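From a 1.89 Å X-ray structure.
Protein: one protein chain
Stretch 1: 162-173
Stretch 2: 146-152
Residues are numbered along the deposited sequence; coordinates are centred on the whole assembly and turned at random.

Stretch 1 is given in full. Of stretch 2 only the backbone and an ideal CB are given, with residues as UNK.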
ATOM      1  N   VAL A 162       9.084   0.066  -0.991  1.00 14.46           N
ATOM      2  CA  VAL A 162       8.690  -1.335  -0.909  1.00 14.84           C
ATOM      3  C   VAL A 162       7.204  -1.557  -1.132  1.00 12.93           C
ATOM      4  O   VAL A 162       6.783  -2.709  -1.229  1.00 13.32           O
ATOM      5  CB  VAL A 162       9.077  -1.957   0.451  1.00 13.45           C
ATOM      6  CG1 VAL A 162      10.585  -1.972   0.616  1.00 18.48           C
ATOM      7  CG2 VAL A 162       8.406  -1.237   1.609  1.00 15.25           C
ATOM      8  N   ARG A 163       6.392  -0.500  -1.207  1.00 12.33           N
ATOM      9  CA  ARG A 163       4.980  -0.679  -1.526  1.00 11.33           C
ATOM     10  C   ARG A 163       4.761  -1.026  -2.991  1.00 11.93           C
ATOM     11  O   ARG A 163       3.646  -1.423  -3.358  1.00 11.36           O
ATOM     12  CB  ARG A 163       4.187   0.582  -1.172  1.00 12.35           C
ATOM     13  CG  ARG A 163       4.169   0.919   0.320  1.00 15.45           C
ATOM     14  CD  ARG A 163       3.485   2.254   0.559  1.00 14.12           C
ATOM     15  NE  ARG A 163       2.031   2.169   0.477  1.00 16.34           N
ATOM     16  CZ  ARG A 163       1.235   3.200   0.211  1.00 18.30           C
ATOM     17  NH1 ARG A 163       1.750   4.405  -0.017  1.00 17.19           N
ATOM     18  NH2 ARG A 163      -0.076   3.026   0.156  1.00 16.76           N
ATOM     19  N   THR A 164       5.782  -0.882  -3.827  1.00 10.08           N
ATOM     20  CA  THR A 164       5.704  -1.185  -5.246  1.00 11.16           C
ATOM     21  C   THR A 164       6.321  -2.548  -5.534  1.00 12.64           C
ATOM     22  O   THR A 164       7.015  -3.142  -4.705  1.00 12.28           O
ATOM     23  CB  THR A 164       6.428  -0.125  -6.089  1.00 12.58           C
ATOM     24  OG1 THR A 164       7.845  -0.327  -6.001  1.00 14.40           O
ATOM     25  CG2 THR A 164       6.091   1.288  -5.642  1.00 12.63           C
ATOM     26  N   TYR A 165       6.068  -3.031  -6.748  1.00 11.35           N
ATOM     27  CA  TYR A 165       6.750  -4.190  -7.296  1.00 10.39           C
ATOM     28  C   TYR A 165       8.054  -3.808  -7.989  1.00 16.21           C
ATOM     29  O   TYR A 165       8.543  -4.552  -8.848  1.00 13.51           O
ATOM     30  CB  TYR A 165       5.826  -4.940  -8.265  1.00 10.58           C
ATOM     31  CG  TYR A 165       4.595  -5.499  -7.597  1.00 13.27           C
ATOM     32  CD1 TYR A 165       4.698  -6.473  -6.613  1.00 11.67           C
ATOM     33  CD2 TYR A 165       3.328  -5.047  -7.939  1.00 13.28           C
ATOM     34  CE1 TYR A 165       3.577  -6.979  -5.986  1.00 12.91           C
ATOM     35  CE2 TYR A 165       2.198  -5.554  -7.315  1.00 14.94           C
ATOM     36  CZ  TYR A 165       2.333  -6.513  -6.340  1.00 14.78           C
ATOM     37  OH  TYR A 165       1.215  -7.010  -5.717  1.00 16.74           O
ATOM     38  N   GLY A 166       8.630  -2.669  -7.623  1.00 13.63           N
ATOM     39  CA  GLY A 166       9.924  -2.275  -8.133  1.00 15.33           C
ATOM     40  C   GLY A 166       9.834  -1.274  -9.262  1.00 16.27           C
ATOM     41  O   GLY A 166       8.863  -0.520  -9.360  1.00 13.73           O
ATOM     42  N   SER A 167      10.842  -1.264 -10.130  1.00 10.53           N
ATOM     43  CA  SER A 167      10.988  -0.210 -11.124  1.00 17.16           C
ATOM     44  C   SER A 167      10.842  -0.703 -12.557  1.00 17.96           C
ATOM     45  O   SER A 167      11.041   0.085 -13.485  1.00 20.10           O
ATOM     46  CB  SER A 167      12.343   0.478 -10.947  1.00 18.88           C
ATOM     47  OG  SER A 167      13.405  -0.448 -11.093  1.00 20.93           O
ATOM     48  N   ASP A 168      10.499  -1.976 -12.771  1.00 16.74           N
ATOM     49  CA  ASP A 168      10.352  -2.500 -14.124  1.00 17.38           C
ATOM     50  C   ASP A 168       8.879  -2.614 -14.497  1.00 16.09           C
ATOM     51  O   ASP A 168       8.166  -3.453 -13.921  1.00 13.48           O
ATOM     52  CB  ASP A 168      11.029  -3.863 -14.257  1.00 19.48           C
ATOM     53  CG  ASP A 168      10.883  -4.443 -15.656  1.00 25.72           C
ATOM     54  OD1 ASP A 168      11.386  -3.825 -16.613  1.00 34.52           O
ATOM     55  OD2 ASP A 168      10.245  -5.503 -15.808  1.00 25.46           O
ATOM     56  N   PRO A 169       8.388  -1.837 -15.463  1.00 17.06           N
ATOM     57  CA  PRO A 169       6.958  -1.909 -15.803  1.00 16.48           C
ATOM     58  C   PRO A 169       6.461  -3.303 -16.146  1.00 16.15           C
ATOM     59  O   PRO A 169       5.331  -3.653 -15.793  1.00 14.56           O
ATOM     60  CB  PRO A 169       6.854  -0.956 -16.999  1.00 14.82           C
ATOM     61  CG  PRO A 169       7.887   0.053 -16.732  1.00 17.18           C
ATOM     62  CD  PRO A 169       9.044  -0.701 -16.133  1.00 17.39           C
ATOM     63  N   GLU A 170       7.259  -4.115 -16.835  1.00 15.15           N
ATOM     64  CA  GLU A 170       6.766  -5.433 -17.218  1.00 15.16           C
ATOM     65  C   GLU A 170       6.559  -6.319 -15.994  1.00 13.49           C
ATOM     66  O   GLU A 170       5.584  -7.074 -15.930  1.00 13.59           O
ATOM     67  CB  GLU A 170       7.719  -6.078 -18.229  1.00 18.44           C
ATOM     68  CG  GLU A 170       7.902  -5.235 -19.498  1.00 20.06           C
ATOM     69  CD  GLU A 170       6.577  -4.820 -20.128  1.00 23.14           C
ATOM     70  OE1 GLU A 170       5.752  -5.713 -20.409  1.00 22.57           O
ATOM     71  OE2 GLU A 170       6.359  -3.602 -20.333  1.00 24.00           O
ATOM     72  N   ARG A 171       7.433  -6.212 -14.992  1.00 13.11           N
ATOM     73  CA  ARG A 171       7.249  -6.994 -13.772  1.00 14.08           C
ATOM     74  C   ARG A 171       6.064  -6.470 -12.963  1.00 14.34           C
ATOM     75  O   ARG A 171       5.293  -7.254 -12.396  1.00 12.11           O
ATOM     76  CB  ARG A 171       8.534  -6.986 -12.936  1.00 15.32           C
ATOM     77  CG  ARG A 171       8.434  -7.829 -11.678  1.00 14.77           C
ATOM     78  CD  ARG A 171       9.765  -8.011 -10.932  1.00 17.06           C
ATOM     79  NE  ARG A 171      10.807  -8.632 -11.753  1.00 15.85           N
ATOM     80  CZ  ARG A 171      11.851  -7.996 -12.279  1.00 23.38           C
ATOM     81  NH1 ARG A 171      12.034  -6.696 -12.083  1.00 15.58           N
ATOM     82  NH2 ARG A 171      12.736  -8.672 -13.003  1.00 27.42           N
ATOM     83  N   ILE A 172       5.896  -5.147 -12.905  1.00  9.99           N
ATOM     84  CA  ILE A 172       4.736  -4.573 -12.228  1.00  9.02           C
ATOM     85  C   ILE A 172       3.451  -5.132 -12.825  1.00 12.20           C
ATOM     86  O   ILE A 172       2.528  -5.520 -12.096  1.00 11.24           O
ATOM     87  CB  ILE A 172       4.775  -3.037 -12.304  1.00 11.98           C
ATOM     88  CG1 ILE A 172       5.981  -2.503 -11.521  1.00 11.66           C
ATOM     89  CG2 ILE A 172       3.495  -2.430 -11.746  1.00  9.95           C
ATOM     90  CD1 ILE A 172       6.416  -1.106 -11.932  1.00 14.92           C
ATOM     91  N   ILE A 173       3.367  -5.164 -14.163  1.00 10.94           N
ATOM     92  CA  ILE A 173       2.176  -5.688 -14.831  1.00 11.80           C
ATOM     93  C   ILE A 173       1.951  -7.144 -14.444  1.00 12.61           C
ATOM     94  O   ILE A 173       0.833  -7.540 -14.090  1.00 13.50           O
ATOM     95  CB  ILE A 173       2.299  -5.515 -16.360  1.00 11.89           C
ATOM     96  CG1 ILE A 173       2.253  -4.025 -16.730  1.00 12.51           C
ATOM     97  CG2 ILE A 173       1.208  -6.281 -17.099  1.00 14.54           C
ATOM     98  CD1 ILE A 173       2.614  -3.715 -18.180  1.00 18.45           C
ATOM     99  N   UNK A 146      -5.964  -2.082  -3.454  1.00 10.54           N
ATOM    100  CA  UNK A 146      -4.713  -2.590  -3.998  1.00 11.66           C
ATOM    101  C   UNK A 146      -5.038  -3.315  -5.296  1.00 10.57           C
ATOM    102  O   UNK A 146      -6.173  -3.757  -5.491  1.00  9.58           O
ATOM    103  CB  UNK A 146      -4.000  -3.512  -3.007  1.00 11.66           C
ATOM    104  N   UNK A 147      -4.051  -3.504  -6.183  1.00 10.11           N
ATOM    105  CA  UNK A 147      -2.605  -3.321  -6.059  1.00 12.47           C
ATOM    106  C   UNK A 147      -2.059  -1.963  -6.466  1.00 13.92           C
ATOM    107  O   UNK A 147      -2.619  -1.227  -7.275  1.00 10.96           O
ATOM    108  CB  UNK A 147      -1.901  -4.389  -6.898  1.00 12.47           C
ATOM    109  N   UNK A 148      -0.916  -1.663  -5.870  1.00 11.20           N
ATOM    110  CA  UNK A 148      -0.134  -0.484  -6.209  1.00 10.43           C
ATOM    111  C   UNK A 148       0.640  -0.771  -7.486  1.00 11.03           C
ATOM    112  O   UNK A 148       1.454  -1.701  -7.535  1.00 10.13           O
ATOM    113  CB  UNK A 148       0.809  -0.095  -5.069  1.00 10.43           C
ATOM    114  N   UNK A 149       0.385   0.027  -8.519  1.00  8.70           N
ATOM    115  CA  UNK A 149       1.081  -0.122  -9.791  1.00  9.51           C
ATOM    116  C   UNK A 149       1.880   1.140 -10.075  1.00 10.06           C
ATOM    117  O   UNK A 149       2.156   1.469 -11.232  1.00 11.87           O
ATOM    118  CB  UNK A 149       0.097  -0.408 -10.927  1.00  9.51           C
ATOM    119  N   UNK A 150       2.275   1.846  -9.017  1.00 12.90           N
ATOM    120  CA  UNK A 150       3.307   2.863  -9.147  1.00 11.89           C
ATOM    121  C   UNK A 150       4.626   2.217  -9.544  1.00 14.77           C
ATOM    122  O   UNK A 150       4.883   1.047  -9.254  1.00 11.50           O
ATOM    123  CB  UNK A 150       3.463   3.647  -7.843  1.00 11.89           C
ATOM    124  N   UNK A 151       5.470   3.003 -10.207  1.00 12.25           N
ATOM    125  CA  UNK A 151       6.802   2.576 -10.622  1.00 12.07           C
ATOM    126  C   UNK A 151       7.796   3.228  -9.678  1.00 12.64           C
ATOM    127  O   UNK A 151       7.768   4.448  -9.497  1.00 12.42           O
ATOM    128  CB  UNK A 151       7.090   2.943 -12.079  1.00 12.07           C
ATOM    129  N   UNK A 152       8.681   2.429  -9.079  1.00 12.21           N
ATOM    130  CA  UNK A 152       9.671   2.956  -8.135  1.00 16.20           C
ATOM    131  C   UNK A 152      10.877   3.520  -8.892  1.00 17.48           C
ATOM    132  O   UNK A 152      12.019   3.090  -8.726  1.00 17.21           O
ATOM    133  CB  UNK A 152      10.118   1.866  -7.159  1.00 16.20           C
TER

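Position 146 points its CA-to-CB bond toward stretch 1, but no atom of that stretch lies within 5.5 Å of the ideal CB. The guanidinium of Arg-163 is the nearest charge on offer, so a long acidic or polar side chain would suit, though small ones are not excluded. The residue is Glu-146. Its OE2 accepts from a water at 2.7 Å, and that water accepts from Arg-163 NH2 at 3.1 Å. The two charges are thus linked through water.

Position 147 also points toward stretch 1, with its ideal CB 4.2 Å from Tyr-165 OH. The peptide bond before it is cis, which strongly favours proline. Pro-147 is found, with CB at the edge of the Tyr-165 ring, 4.4 Å from CE2.

Position 148 points toward stretch 1. Its ideal CB is 3.6 Å from Arg-163 O and 5.0 Å from Thr-164 CA. The aliphatic part of Arg-163 and the methyl of Thr-164 lie nearby, so a medium aliphatic such as valine, leucine, isoleucine or methionine would fit. Ile-148 has the largest covered area in its stretch. Its CD1 sits 3.7 Å from Arg-163 CB and over one guanidinium face, while its CG2 lies 4.3 Å from Thr-164 CG2. A water donates to both Ile-148 O (3.0 Å) and Arg-163 O (2.6 Å).

Position 149 points sideways, its ideal CB 4.0 Å from Ile-172 CG2. An apolar residue would suit, but several others could turn away. Ile-149 keeps its CB 4.0 Å from Ile-172 CG2, and the end of its side chain leads away.

Position 150 points sideways, its ideal CB 4.2 Å from Thr-164 CG2. Stretch 1 offers only this methyl near the CB, so the choice is loose. Asp-150 binds partners elsewhere in the structure through both carboxylate oxygens.

Position 151 points away overall, yet its ideal CB is 4.1 Å from Ile-172 CD1. A branched or longer aliphatic could reach along this apolar surface. Ile-151 does so: CG1 is 3.7 Å from Ile-172 CD1, and CD1 is 4.1 Å from Pro-169 CG.

Position 152 points toward stretch 1, with its ideal CB 3.4 Å from Thr-164 OG1 and 3.5 Å from Gly-166 O. Its backbone N donates to Gly-166 O at 3.0 Å, nearly straight at 169°, a bond any residue but proline could make. The crowded CB favours a small or slender polar side chain: serine, asparagine or aspartate. Asp-152 is deposited. Its CB packs 3.3 Å from Thr-164 OG1, and its carboxylate finds hydrogen bonds outside the two stretches.

Stretch 2 (146-152) EPIIDID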
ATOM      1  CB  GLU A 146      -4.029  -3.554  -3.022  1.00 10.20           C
ATOM      2  CG  GLU A 146      -4.092  -3.188  -1.541  1.00 12.24           C
ATOM      3  CD  GLU A 146      -3.134  -2.091  -1.121  1.00 13.84           C
ATOM      4  OE1 GLU A 146      -2.139  -1.832  -1.836  1.00 14.12           O
ATOM      5  OE2 GLU A 146      -3.378  -1.489  -0.046  1.00 13.96           O
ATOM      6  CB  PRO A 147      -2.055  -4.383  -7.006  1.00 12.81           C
ATOM      7  CG  PRO A 147      -3.039  -4.361  -8.128  1.00 11.74           C
ATOM      8  CD  PRO A 147      -4.394  -4.146  -7.468  1.00 10.51           C
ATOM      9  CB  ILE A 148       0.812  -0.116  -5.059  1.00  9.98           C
ATOM     10  CG1 ILE A 148      -0.017   0.385  -3.872  1.00 12.00           C
ATOM     11  CG2 ILE A 148       1.831   0.948  -5.489  1.00 10.13           C
ATOM     12  CD1 ILE A 148       0.752   0.506  -2.594  1.00 13.71           C
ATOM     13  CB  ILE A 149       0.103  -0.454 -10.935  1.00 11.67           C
ATOM     14  CG1 ILE A 149      -1.008   0.597 -11.038  1.00 11.75           C
ATOM     15  CG2 ILE A 149      -0.464  -1.849 -10.730  1.00 10.75           C
ATOM     16  CD1 ILE A 149      -1.871   0.434 -12.286  1.00 11.95           C
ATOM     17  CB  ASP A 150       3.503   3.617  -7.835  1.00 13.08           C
ATOM     18  CG  ASP A 150       2.247   4.315  -7.364  1.00 14.52           C
ATOM     19  OD1 ASP A 150       1.481   4.795  -8.223  1.00 11.31           O
ATOM     20  OD2 ASP A 150       2.048   4.395  -6.130  1.00 13.98           O
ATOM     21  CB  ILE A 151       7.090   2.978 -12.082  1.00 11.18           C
ATOM     22  CG1 ILE A 151       6.040   2.408 -13.035  1.00 12.46           C
ATOM     23  CG2 ILE A 151       8.484   2.527 -12.494  1.00 15.46           C
ATOM     24  CD1 ILE A 151       6.104   3.002 -14.437  1.00 14.43           C
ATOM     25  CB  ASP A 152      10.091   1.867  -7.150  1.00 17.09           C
ATOM     26  CG  ASP A 152      10.764   2.422  -5.902  1.00 18.53           C
ATOM     27  OD1 ASP A 152      10.515   3.594  -5.551  1.00 14.28           O
ATOM     28  OD2 ASP A 152      11.530   1.669  -5.251  1.00 16.64           O
TER
HETATM   29  O   HOH W   1      -1.679   0.471   0.733  1.00 13.22           O
HETATM   30  O   HOH W   2       4.113  -1.453  -8.281  1.00 10.40           O
HETATM   31  O   HOH W   3       2.682  -3.095  -5.127  1.00 13.39           O
HETATM   32  O   HOH W   4       0.309  -4.476  -4.844  1.00 20.29           O
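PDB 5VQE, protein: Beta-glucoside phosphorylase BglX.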